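PDB 4MZD: nisin leader peptide-processing serine protease NisP from Lactococcus lactis subsp. lactis, which is a subtilisin-like serine protease that removes the leader peptide from the nisin precursor, a step in making this antibiotic. Local coordinates for residues Tyr77-Asn80 against Ser84-Leu87; Glu105-Leu110 against His147-Ala152; Tyr234-Gly239 against Lys373-Leu378; Leu251-Asn256 against Val275-Ser280. All coordinates share one frame; numbering follows the deposited sequence. Where two conformers were deposited one is given.

Interaction 1. Residues Tyr77-Asn80 against Ser84-Leu87; sequences YVTN and SYAL
Thr79 and Ser84 face each other across the short turn that separates helix 73-79 from the short helix 83-87. This is a tight connection between two successive helices, closed by a backbone bond running from Ser84 N back to the carbonyl five residues earlier. Ser84 N donates to Thr79 O over 3.1 Å (N-H...O angle 155°). Beside this bond the side chains press close: Ser84 OG sits 3.1 Å from Thr79 CB and 3.2 Å from Thr79 CG2. The first torsion of Thr79 (chi1 63°) places OG1 between the backbone N and the carbonyl carbon, where it bonds to Met75 O and Gly82 N, and leaves the methyl CG2 for the second segment. That methyl also meets Tyr85, whose ring slants past it with OH 3.7 Å from CG2; the hydroxyl is tied to Gly163 O. Packing is looser toward the far end of the second helix, where Ala86 and Leu87 are exposed and do not touch 77-80. The positive phi of Asn80 (56°) takes the chain out of the first helix at the start of the turn. Helix 397-402 covers Ser84 through Ile397 and Val398, while Val78 rests on Pro311 of strand 308-311.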
loop_
_atom_site.group_PDB
_atom_site.type_symbol
_atom_site.label_atom_id
_atom_site.label_comp_id
_atom_site.label_asym_id
_atom_site.label_seq_id
_atom_site.Cartn_x
_atom_site.Cartn_y
_atom_site.Cartn_z
ATOM N N TYR A 77 13.590 0.230 11.778
ATOM C CA TYR A 77 13.845 -1.114 11.277
ATOM C C TYR A 77 14.355 -1.107 9.827
ATOM O O TYR A 77 15.305 -1.807 9.485
ATOM C CB TYR A 77 12.578 -1.962 11.397
ATOM C CG TYR A 77 12.789 -3.424 11.107
ATOM C CD1 TYR A 77 13.043 -4.323 12.132
ATOM C CD2 TYR A 77 12.727 -3.911 9.806
ATOM C CE1 TYR A 77 13.232 -5.669 11.865
ATOM C CE2 TYR A 77 12.916 -5.244 9.532
ATOM C CZ TYR A 77 13.169 -6.121 10.566
ATOM O OH TYR A 77 13.361 -7.454 10.285
ATOM N N VAL A 78 13.727 -0.313 8.970
ATOM C CA VAL A 78 14.086 -0.335 7.550
ATOM C C VAL A 78 15.192 0.645 7.146
ATOM O O VAL A 78 15.746 0.529 6.046
ATOM C CB VAL A 78 12.859 -0.135 6.624
ATOM C CG1 VAL A 78 11.856 -1.259 6.824
ATOM C CG2 VAL A 78 12.207 1.222 6.854
ATOM N N THR A 79 15.517 1.590 8.033
ATOM C CA THR A 79 16.529 2.611 7.757
ATOM C C THR A 79 17.848 2.389 8.504
ATOM O O THR A 79 18.748 3.217 8.404
ATOM C CB THR A 79 16.042 4.026 8.167
ATOM O OG1 THR A 79 15.828 4.062 9.585
ATOM C CG2 THR A 79 14.776 4.437 7.418
ATOM N N ASN A 80 17.952 1.283 9.237
ATOM C CA ASN A 80 19.072 1.065 10.148
ATOM C C ASN A 80 19.179 2.219 11.132
ATOM O O ASN A 80 20.210 2.893 11.224
ATOM C CB ASN A 80 20.387 0.882 9.395
ATOM C CG ASN A 80 20.478 -0.460 8.714
ATOM O OD1 ASN A 80 19.607 -1.315 8.886
ATOM N ND2 ASN A 80 21.540 -0.661 7.946
ATOM N N SER A 84 19.945 5.410 6.638
ATOM C CA SER A 84 19.660 5.586 5.221
ATOM C C SER A 84 19.437 7.048 4.832
ATOM O O SER A 84 19.743 7.443 3.708
ATOM C CB SER A 84 18.472 4.724 4.788
ATOM O OG SER A 84 17.301 5.081 5.494
ATOM N N TYR A 85 18.902 7.847 5.750
ATOM C CA TYR A 85 18.596 9.241 5.441
ATOM C C TYR A 85 19.834 10.018 5.028
ATOM O O TYR A 85 19.768 10.864 4.143
ATOM C CB TYR A 85 17.938 9.935 6.628
ATOM C CG TYR A 85 16.629 9.323 7.038
ATOM C CD1 TYR A 85 15.649 9.031 6.098
ATOM C CD2 TYR A 85 16.375 9.033 8.369
ATOM C CE1 TYR A 85 14.451 8.467 6.475
ATOM C CE2 TYR A 85 15.178 8.479 8.756
ATOM C CZ TYR A 85 14.215 8.202 7.808
ATOM O OH TYR A 85 13.025 7.642 8.203
ATOM N N ALA A 86 20.956 9.737 5.680
ATOM C CA ALA A 86 22.193 10.456 5.412
ATOM C C ALA A 86 22.835 10.025 4.099
ATOM O O ALA A 86 23.706 10.715 3.577
ATOM C CB ALA A 86 23.170 10.275 6.562
ATOM N N LEU A 87 22.407 8.886 3.570
ATOM C CA LEU A 87 23.024 8.336 2.367
ATOM C C LEU A 87 22.549 8.986 1.071
ATOM O O LEU A 87 23.293 9.022 0.094
ATOM C CB LEU A 87 22.817 6.822 2.287
ATOM C CG LEU A 87 23.452 5.998 3.406
ATOM C CD1 LEU A 87 23.208 4.515 3.173
ATOM C CD2 LEU A 87 24.940 6.291 3.524
#

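Interaction 2. Residues Glu105-Leu110 against His147-Ala152; sequences EEHPDL and HGTEVA
Leu110 and Ala152 approach to 7.7 Å between their CA atoms, and His107 and Thr149 to 8.4 Å, so the backbones stay apart and the side chains of the irregular segment 105-110 reach across to helix 147-156. The Thr149 methyl stands at the middle of the contact: CG2 lies 3.7 Å from Leu110 CD1 and 4.4 Å from His107 CD2. It reaches the loop because CG2 is anti to the backbone N, while OG1 (chi1 -59°) turns beside that N and bonds to Asp143 OD2 and Met104 N. Leu110 crosses Thr149 at a slant, its CD1 4.0 Å from Thr149 O and 4.3 Å from Ala152 CB. In this subtilisin-like fold the helix starts at His147, the predicted charge-relay histidine, whose ND1 bonds to Asp100 OD1 and whose NE2 bonds to Arg488 OXT; the loop meets another side of the helix. His107 ND1 accepts from Asp109 N over 3.1 Å, the donor 5° out of the ring plane, and its NE2 bonds to Trp345 O, so the imidazole is held at two points of its edge. Strand 337-340 closes over the loop, with Thr340 touching His107, Asp109 and Leu110.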
loop_
_atom_site.group_PDB
_atom_site.type_symbol
_atom_site.label_atom_id
_atom_site.label_comp_id
_atom_site.label_asym_id
_atom_site.label_seq_id
_atom_site.Cartn_x
_atom_site.Cartn_y
_atom_site.Cartn_z
ATOM N N GLU A 105 -3.771 17.905 2.851
ATOM C CA GLU A 105 -2.631 18.625 2.285
ATOM C C GLU A 105 -1.949 19.535 3.296
ATOM O O GLU A 105 -0.752 19.809 3.188
ATOM C CB GLU A 105 -3.040 19.444 1.055
ATOM C CG GLU A 105 -3.353 18.622 -0.186
ATOM C CD GLU A 105 -3.534 19.496 -1.408
ATOM O OE1 GLU A 105 -4.514 20.265 -1.435
ATOM O OE2 GLU A 105 -2.695 19.433 -2.332
ATOM N N GLU A 106 -2.714 20.013 4.270
ATOM C CA GLU A 106 -2.190 20.967 5.228
ATOM C C GLU A 106 -1.495 20.301 6.418
ATOM O O GLU A 106 -1.055 20.991 7.329
ATOM C CB GLU A 106 -3.298 21.925 5.688
ATOM C CG GLU A 106 -4.365 21.296 6.568
ATOM C CD GLU A 106 -5.578 20.777 5.801
ATOM O OE1 GLU A 106 -6.683 20.813 6.387
ATOM O OE2 GLU A 106 -5.441 20.322 4.638
ATOM N N HIS A 107 -1.369 18.977 6.424
ATOM C CA HIS A 107 -0.640 18.351 7.515
ATOM C C HIS A 107 0.783 18.912 7.554
ATOM O O HIS A 107 1.472 18.895 6.539
ATOM C CB HIS A 107 -0.587 16.836 7.367
ATOM C CG HIS A 107 -0.149 16.156 8.621
ATOM N ND1 HIS A 107 1.122 16.305 9.135
ATOM C CD2 HIS A 107 -0.838 15.404 9.512
ATOM C CE1 HIS A 107 1.205 15.640 10.276
ATOM N NE2 HIS A 107 0.030 15.084 10.526
ATOM N N PRO A 108 1.237 19.411 8.718
ATOM C CA PRO A 108 2.549 20.070 8.738
ATOM C C PRO A 108 3.724 19.195 8.293
ATOM O O PRO A 108 4.701 19.752 7.786
ATOM C CB PRO A 108 2.710 20.507 10.206
ATOM C CG PRO A 108 1.746 19.666 10.968
ATOM C CD PRO A 108 0.581 19.470 10.036
ATOM N N ASP A 109 3.653 17.877 8.474
ATOM C CA ASP A 109 4.770 17.038 8.068
ATOM C C ASP A 109 4.734 16.699 6.580
ATOM O O ASP A 109 5.716 16.179 6.044
ATOM C CB ASP A 109 4.788 15.726 8.849
ATOM C CG ASP A 109 5.103 15.904 10.323
ATOM O OD1 ASP A 109 5.672 16.946 10.724
ATOM O OD2 ASP A 109 4.794 14.952 11.076
ATOM N N LEU A 110 3.601 16.975 5.929
ATOM C CA LEU A 110 3.361 16.545 4.547
ATOM C C LEU A 110 3.263 17.665 3.521
ATOM O O LEU A 110 3.518 17.443 2.349
ATOM C CB LEU A 110 2.058 15.743 4.452
ATOM C CG LEU A 110 1.897 14.556 5.402
ATOM C CD1 LEU A 110 0.541 13.884 5.212
ATOM C CD2 LEU A 110 3.031 13.562 5.219
ATOM N N HIS A 147 -6.886 7.229 6.079
ATOM C CA HIS A 147 -6.007 6.197 5.564
ATOM C C HIS A 147 -4.958 6.753 4.596
ATOM O O HIS A 147 -3.772 6.442 4.701
ATOM C CB HIS A 147 -6.839 5.107 4.891
ATOM C CG HIS A 147 -6.058 3.883 4.562
ATOM N ND1 HIS A 147 -5.495 3.672 3.324
ATOM C CD2 HIS A 147 -5.729 2.807 5.314
ATOM C CE1 HIS A 147 -4.863 2.513 3.323
ATOM N NE2 HIS A 147 -4.984 1.972 4.521
ATOM N N GLY A 148 -5.393 7.579 3.648
ATOM C CA GLY A 148 -4.478 8.116 2.658
ATOM C C GLY A 148 -3.402 8.999 3.263
ATOM O O GLY A 148 -2.259 9.021 2.800
ATOM N N THR A 149 -3.774 9.754 4.287
ATOM C CA THR A 149 -2.821 10.608 4.984
ATOM C C THR A 149 -1.823 9.762 5.778
ATOM O O THR A 149 -0.623 10.081 5.846
ATOM C CB THR A 149 -3.567 11.611 5.891
ATOM O OG1 THR A 149 -4.447 12.404 5.083
ATOM C CG2 THR A 149 -2.609 12.534 6.630
ATOM N N GLU A 150 -2.317 8.668 6.354
ATOM C CA GLU A 150 -1.497 7.733 7.118
ATOM C C GLU A 150 -0.472 7.042 6.208
ATOM O O GLU A 150 0.705 6.899 6.573
ATOM C CB GLU A 150 -2.409 6.732 7.838
ATOM C CG GLU A 150 -3.246 7.394 8.928
ATOM C CD GLU A 150 -4.538 6.680 9.265
ATOM O OE1 GLU A 150 -4.773 5.557 8.775
ATOM O OE2 GLU A 150 -5.328 7.267 10.040
ATOM N N VAL A 151 -0.920 6.637 5.024
ATOM C CA VAL A 151 -0.046 6.046 4.024
ATOM C C VAL A 151 0.982 7.077 3.531
ATOM O O VAL A 151 2.176 6.778 3.436
ATOM C CB VAL A 151 -0.882 5.501 2.846
ATOM C CG1 VAL A 151 -0.009 5.151 1.651
ATOM C CG2 VAL A 151 -1.687 4.291 3.299
ATOM N N ALA A 152 0.524 8.294 3.235
ATOM C CA ALA A 152 1.434 9.324 2.736
ATOM C C ALA A 152 2.575 9.600 3.707
ATOM O O ALA A 152 3.718 9.776 3.280
ATOM C CB ALA A 152 0.685 10.602 2.429
#

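Interaction 3. Residues Tyr234-Gly239 against Lys373-Leu378; sequences YATAKG and KNPNQL
A small surface contact, partly apolar and partly bridged by water, joins the C-terminal end of helix 222-238 to the N-terminal end of helix 375-384. Pro375 is its wedge: the pyrrolidine ring lies against the backbone of Gly239, with CD 4.0 Å from Gly239 O and CG 4.1 Å from Gly239 C. The same CG is 4.1 Å from Thr236 O and 4.4 Å from the methyl Thr236 CG2, which lies at the margin of the contact. Water 1 supplies the polar link, donating to Gly239 O and to Lys373 O, each over 2.7 Å. Both oxygens are acceptors, 4.2 Å apart, and the water provides the two protons. Lys373 takes part through its backbone carbonyl, while its exposed side chain runs off from the contact. Behind the proline, Ile241 of strand 241-245 touches both Pro375 and Leu378, while Leu378 packs on helix 356-370. Each helix end has its own signature. Asn374 is the N-cap of the second helix, its OD1 receiving a weak bond from Asn376 N, and Pro375 fills the first helical position. Gly239, with a phi of 96°, ends the first helix in a Schellman motif.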
loop_
_atom_site.group_PDB
_atom_site.type_symbol
_atom_site.label_atom_id
_atom_site.label_comp_id
_atom_site.label_asym_id
_atom_site.label_seq_id
_atom_site.Cartn_x
_atom_site.Cartn_y
_atom_site.Cartn_z
ATOM N N TYR A 234 -0.363 -0.722 -19.097
ATOM C CA TYR A 234 -0.216 0.651 -19.545
ATOM C C TYR A 234 0.806 1.396 -18.692
ATOM O O TYR A 234 1.677 2.091 -19.211
ATOM C CB TYR A 234 -1.558 1.369 -19.509
ATOM C CG TYR A 234 -1.464 2.787 -19.992
ATOM C CD1 TYR A 234 -1.330 3.064 -21.347
ATOM C CD2 TYR A 234 -1.490 3.853 -19.097
ATOM C CE1 TYR A 234 -1.231 4.354 -21.801
ATOM C CE2 TYR A 234 -1.399 5.159 -19.548
ATOM C CZ TYR A 234 -1.269 5.400 -20.907
ATOM O OH TYR A 234 -1.169 6.682 -21.398
ATOM N N ALA A 235 0.703 1.246 -17.377
ATOM C CA ALA A 235 1.653 1.891 -16.479
ATOM C C ALA A 235 3.071 1.443 -16.812
ATOM O O ALA A 235 3.988 2.255 -16.882
ATOM C CB ALA A 235 1.307 1.572 -15.029
ATOM N N THR A 236 3.248 0.146 -17.030
ATOM C CA THR A 236 4.542 -0.381 -17.430
ATOM C C THR A 236 5.033 0.243 -18.737
ATOM O O THR A 236 6.195 0.641 -18.841
ATOM C CB THR A 236 4.475 -1.901 -17.577
ATOM O OG1 THR A 236 4.138 -2.467 -16.306
ATOM C CG2 THR A 236 5.804 -2.459 -18.040
ATOM N N ALA A 237 4.149 0.336 -19.730
ATOM C CA ALA A 237 4.503 0.931 -21.019
ATOM C C ALA A 237 4.978 2.374 -20.849
ATOM O O ALA A 237 5.822 2.848 -21.603
ATOM C CB ALA A 237 3.319 0.869 -21.975
ATOM N N LYS A 238 4.429 3.066 -19.855
ATOM C CA LYS A 238 4.785 4.455 -19.578
ATOM C C LYS A 238 6.050 4.577 -18.732
ATOM O O LYS A 238 6.575 5.673 -18.551
ATOM C CB LYS A 238 3.630 5.171 -18.871
ATOM C CG LYS A 238 2.361 5.298 -19.702
ATOM C CD LYS A 238 2.469 6.405 -20.740
ATOM C CE LYS A 238 2.484 7.776 -20.087
ATOM N NZ LYS A 238 2.441 8.881 -21.090
ATOM N N GLY A 239 6.528 3.454 -18.211
ATOM C CA GLY A 239 7.741 3.436 -17.417
ATOM C C GLY A 239 7.533 3.487 -15.914
ATOM O O GLY A 239 8.488 3.718 -15.175
ATOM N N LYS A 373 15.333 3.725 -15.412
ATOM C CA LYS A 373 14.214 4.071 -16.280
ATOM C C LYS A 373 13.343 2.865 -16.623
ATOM O O LYS A 373 12.189 3.021 -17.025
ATOM C CB LYS A 373 14.737 4.726 -17.559
ATOM C CG LYS A 373 13.773 5.703 -18.204
ATOM C CD LYS A 373 14.535 6.833 -18.879
ATOM C CE LYS A 373 15.427 7.556 -17.880
ATOM N NZ LYS A 373 16.195 8.668 -18.506
ATOM N N ASN A 374 13.896 1.666 -16.463
ATOM C CA ASN A 374 13.161 0.440 -16.764
ATOM C C ASN A 374 12.568 -0.200 -15.512
ATOM O O ASN A 374 13.302 -0.690 -14.656
ATOM C CB ASN A 374 14.058 -0.568 -17.485
ATOM C CG ASN A 374 13.307 -1.817 -17.906
ATOM O OD1 ASN A 374 12.099 -1.776 -18.137
ATOM N ND2 ASN A 374 14.020 -2.935 -18.009
ATOM N N PRO A 375 11.231 -0.203 -15.404
ATOM C CA PRO A 375 10.596 -0.786 -14.216
ATOM C C PRO A 375 10.918 -2.272 -14.036
ATOM O O PRO A 375 10.974 -2.742 -12.901
ATOM C CB PRO A 375 9.098 -0.561 -14.460
ATOM C CG PRO A 375 8.970 -0.301 -15.926
ATOM C CD PRO A 375 10.251 0.335 -16.364
ATOM N N ASN A 376 11.114 -3.001 -15.133
ATOM C CA ASN A 376 11.511 -4.403 -15.054
ATOM C C ASN A 376 12.846 -4.542 -14.324
ATOM O O ASN A 376 13.014 -5.382 -13.437
ATOM C CB ASN A 376 11.603 -5.010 -16.455
ATOM C CG ASN A 376 11.833 -6.504 -16.427
ATOM O OD1 ASN A 376 12.948 -6.969 -16.188
ATOM N ND2 ASN A 376 10.776 -7.269 -16.678
ATOM N N GLN A 377 13.792 -3.695 -14.703
ATOM C CA GLN A 377 15.096 -3.640 -14.062
ATOM C C GLN A 377 14.941 -3.272 -12.581
ATOM O O GLN A 377 15.618 -3.821 -11.706
ATOM C CB GLN A 377 15.954 -2.606 -14.800
ATOM C CG GLN A 377 17.379 -2.448 -14.305
ATOM C CD GLN A 377 18.079 -1.274 -14.976
ATOM O OE1 GLN A 377 17.425 -0.351 -15.471
ATOM N NE2 GLN A 377 19.407 -1.304 -14.999
ATOM N N LEU A 378 14.020 -2.358 -12.303
ATOM C CA LEU A 378 13.805 -1.865 -10.953
ATOM C C LEU A 378 13.368 -2.964 -9.972
ATOM O O LEU A 378 13.919 -3.074 -8.872
ATOM C CB LEU A 378 12.794 -0.718 -10.981
ATOM C CG LEU A 378 12.543 -0.019 -9.648
ATOM C CD1 LEU A 378 13.822 0.585 -9.089
ATOM C CD2 LEU A 378 11.473 1.044 -9.819
HETATM O O HOH W 1 10.745 5.005 -15.997
#

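Interaction 4. Residues Leu251-Asn256 against Val275-Ser280; sequences LNIQDN and VVDAPS
Asn256, at the start of helix 256-264, uses its amide to hold Val275, the first residue of strand 275-278, in this subtilisin-like fold; that strand pairs antiparallel with strand 200-210. Following the Asn256 side chain outward, CB leads to CG, anti to the backbone N (chi1 -156°), which brings the amide up to the strand. CG lies 3.8 Å from Val275 N. At the tip the two branches divide: OD1 accepts from Val275 N over 2.9 Å, nearly straight at 173° and in the carbonyl plane on a lone pair, and also lies 3.7 Å from Val275 CB, while ND2 donates to Gly273 O. One side chain thus grips the backbone at two points on the way into the strand. Before it, residues 252-255 form a type I turn, reinforced by an Asx turn in which Asn252 OD1 accepts from Gln254 N. From this turn Ile253 meets Asp277 at about a right angle, CG2 lying 4.2 Å from Asp277 CB. The Asp277 carboxylate turns to other partners, with a salt bridge to Arg488 and hydrogen bonds to Gly247 N and Asn302. Between the two segments, water 2 donates to Ile253 O over 2.7 Å and to Val275 O over 2.8 Å.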
loop_
_atom_site.group_PDB
_atom_site.type_symbol
_atom_site.label_atom_id
_atom_site.label_comp_id
_atom_site.label_asym_id
_atom_site.label_seq_id
_atom_site.Cartn_x
_atom_site.Cartn_y
_atom_site.Cartn_z
ATOM N N LEU A 251 -3.947 -15.092 4.846
ATOM C CA LEU A 251 -4.066 -16.106 3.799
ATOM C C LEU A 251 -2.757 -16.330 3.066
ATOM O O LEU A 251 -2.116 -15.375 2.628
ATOM C CB LEU A 251 -5.120 -15.700 2.766
ATOM C CG LEU A 251 -6.549 -15.516 3.268
ATOM C CD1 LEU A 251 -7.427 -14.838 2.225
ATOM C CD2 LEU A 251 -7.139 -16.859 3.680
ATOM N N ASN A 252 -2.362 -17.591 2.907
ATOM C CA ASN A 252 -1.301 -17.888 1.959
ATOM C C ASN A 252 -1.913 -17.894 0.570
ATOM O O ASN A 252 -2.759 -18.730 0.262
ATOM C CB ASN A 252 -0.605 -19.215 2.248
ATOM C CG ASN A 252 0.650 -19.386 1.422
ATOM O OD1 ASN A 252 0.625 -19.227 0.200
ATOM N ND2 ASN A 252 1.766 -19.674 2.087
ATOM N N ILE A 253 -1.498 -16.953 -0.265
ATOM C CA ILE A 253 -2.177 -16.743 -1.534
ATOM C C ILE A 253 -1.977 -17.899 -2.508
ATOM O O ILE A 253 -2.670 -17.984 -3.518
ATOM C CB ILE A 253 -1.787 -15.392 -2.169
ATOM C CG1 ILE A 253 -0.291 -15.358 -2.494
ATOM C CG2 ILE A 253 -2.170 -14.250 -1.236
ATOM C CD1 ILE A 253 0.063 -15.905 -3.857
ATOM N N GLN A 254 -1.043 -18.793 -2.198
ATOM C CA GLN A 254 -0.811 -19.966 -3.036
ATOM C C GLN A 254 -1.679 -21.148 -2.628
ATOM O O GLN A 254 -1.736 -22.149 -3.336
ATOM C CB GLN A 254 0.663 -20.369 -3.000
ATOM C CG GLN A 254 1.568 -19.441 -3.792
ATOM C CD GLN A 254 2.898 -20.076 -4.120
ATOM O OE1 GLN A 254 3.782 -20.165 -3.270
ATOM N NE2 GLN A 254 3.047 -20.536 -5.359
ATOM N N ASP A 255 -2.352 -21.034 -1.489
ATOM C CA ASP A 255 -3.204 -22.108 -0.991
ATOM C C ASP A 255 -4.627 -21.823 -1.443
ATOM O O ASP A 255 -5.400 -21.175 -0.737
ATOM C CB ASP A 255 -3.125 -22.195 0.535
ATOM C CG ASP A 255 -3.913 -23.368 1.100
ATOM O OD1 ASP A 255 -4.764 -23.931 0.382
ATOM O OD2 ASP A 255 -3.687 -23.716 2.276
ATOM N N ASN A 256 -4.970 -22.286 -2.638
ATOM C CA ASN A 256 -6.241 -21.895 -3.222
ATOM C C ASN A 256 -7.462 -22.354 -2.437
ATOM O O ASN A 256 -8.444 -21.623 -2.349
ATOM C CB ASN A 256 -6.355 -22.313 -4.689
ATOM C CG ASN A 256 -7.334 -21.447 -5.448
ATOM O OD1 ASN A 256 -7.085 -20.263 -5.657
ATOM N ND2 ASN A 256 -8.459 -22.021 -5.846
ATOM N N VAL A 275 -8.339 -18.153 -7.122
ATOM C CA VAL A 275 -8.498 -16.887 -6.422
ATOM C C VAL A 275 -7.167 -16.154 -6.395
ATOM O O VAL A 275 -6.119 -16.753 -6.135
ATOM C CB VAL A 275 -8.976 -17.106 -4.976
ATOM C CG1 VAL A 275 -9.221 -15.762 -4.293
ATOM C CG2 VAL A 275 -10.238 -17.953 -4.961
ATOM N N VAL A 276 -7.223 -14.856 -6.684
ATOM C CA VAL A 276 -6.050 -13.993 -6.603
ATOM C C VAL A 276 -6.335 -12.772 -5.728
ATOM O O VAL A 276 -7.485 -12.344 -5.587
ATOM C CB VAL A 276 -5.567 -13.549 -8.002
ATOM C CG1 VAL A 276 -5.230 -14.764 -8.853
ATOM C CG2 VAL A 276 -6.616 -12.689 -8.694
ATOM N N ASP A 277 -5.263 -12.241 -5.145
ATOM C CA ASP A 277 -5.249 -11.009 -4.359
ATOM C C ASP A 277 -4.786 -9.933 -5.346
ATOM O O ASP A 277 -3.628 -9.925 -5.766
ATOM C CB ASP A 277 -4.257 -11.210 -3.196
ATOM C CG ASP A 277 -4.325 -10.124 -2.131
ATOM O OD1 ASP A 277 -4.914 -9.054 -2.394
ATOM O OD2 ASP A 277 -3.754 -10.344 -1.034
ATOM N N ALA A 278 -5.714 -9.077 -5.770
ATOM C CA ALA A 278 -5.458 -8.096 -6.829
ATOM C C ALA A 278 -5.459 -6.651 -6.312
ATOM O O ALA A 278 -6.282 -6.297 -5.473
ATOM C CB ALA A 278 -6.499 -8.253 -7.927
ATOM N N PRO A 279 -4.583 -5.787 -6.862
ATOM C CA PRO A 279 -3.690 -6.028 -8.009
ATOM C C PRO A 279 -2.288 -6.552 -7.676
ATOM O O PRO A 279 -1.435 -6.571 -8.562
ATOM C CB PRO A 279 -3.580 -4.639 -8.643
ATOM C CG PRO A 279 -3.673 -3.710 -7.462
ATOM C CD PRO A 279 -4.685 -4.350 -6.544
ATOM N N SER A 280 -2.050 -7.001 -6.451
ATOM C CA SER A 280 -0.705 -7.452 -6.092
ATOM C C SER A 280 -0.256 -8.715 -6.840
ATOM O O SER A 280 0.940 -8.968 -6.944
ATOM C CB SER A 280 -0.570 -7.659 -4.580
ATOM O OG SER A 280 -1.339 -8.764 -4.144
HETATM O O HOH W 2 -3.439 -16.254 -5.512
#

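Along the chain, interactions 1 and 2 close in turn before interaction 3 opens, and interaction 4 is nested inside the long loop that interaction 3 closes. None touches another: interactions 3 and 4 come nearest, about 10 Å between nearest atoms, while interactions 1 and 4 have centres 31 Å apart. Interactions 2 and 4 lie on opposite sides of the chain's centre. The contacts tie helices and loops onto the shared mixed sheet of the subtilisin-like fold: strand 275-278 belongs to it, strand 241-245 follows helix 222-238, helix 147-156 packs on strand 95-100, and Val78 of interaction 1 rests on strand 308-311. Interaction 2 includes a predicted catalytic residue, whereas interactions 1 and 3 join helix ends away from the active site.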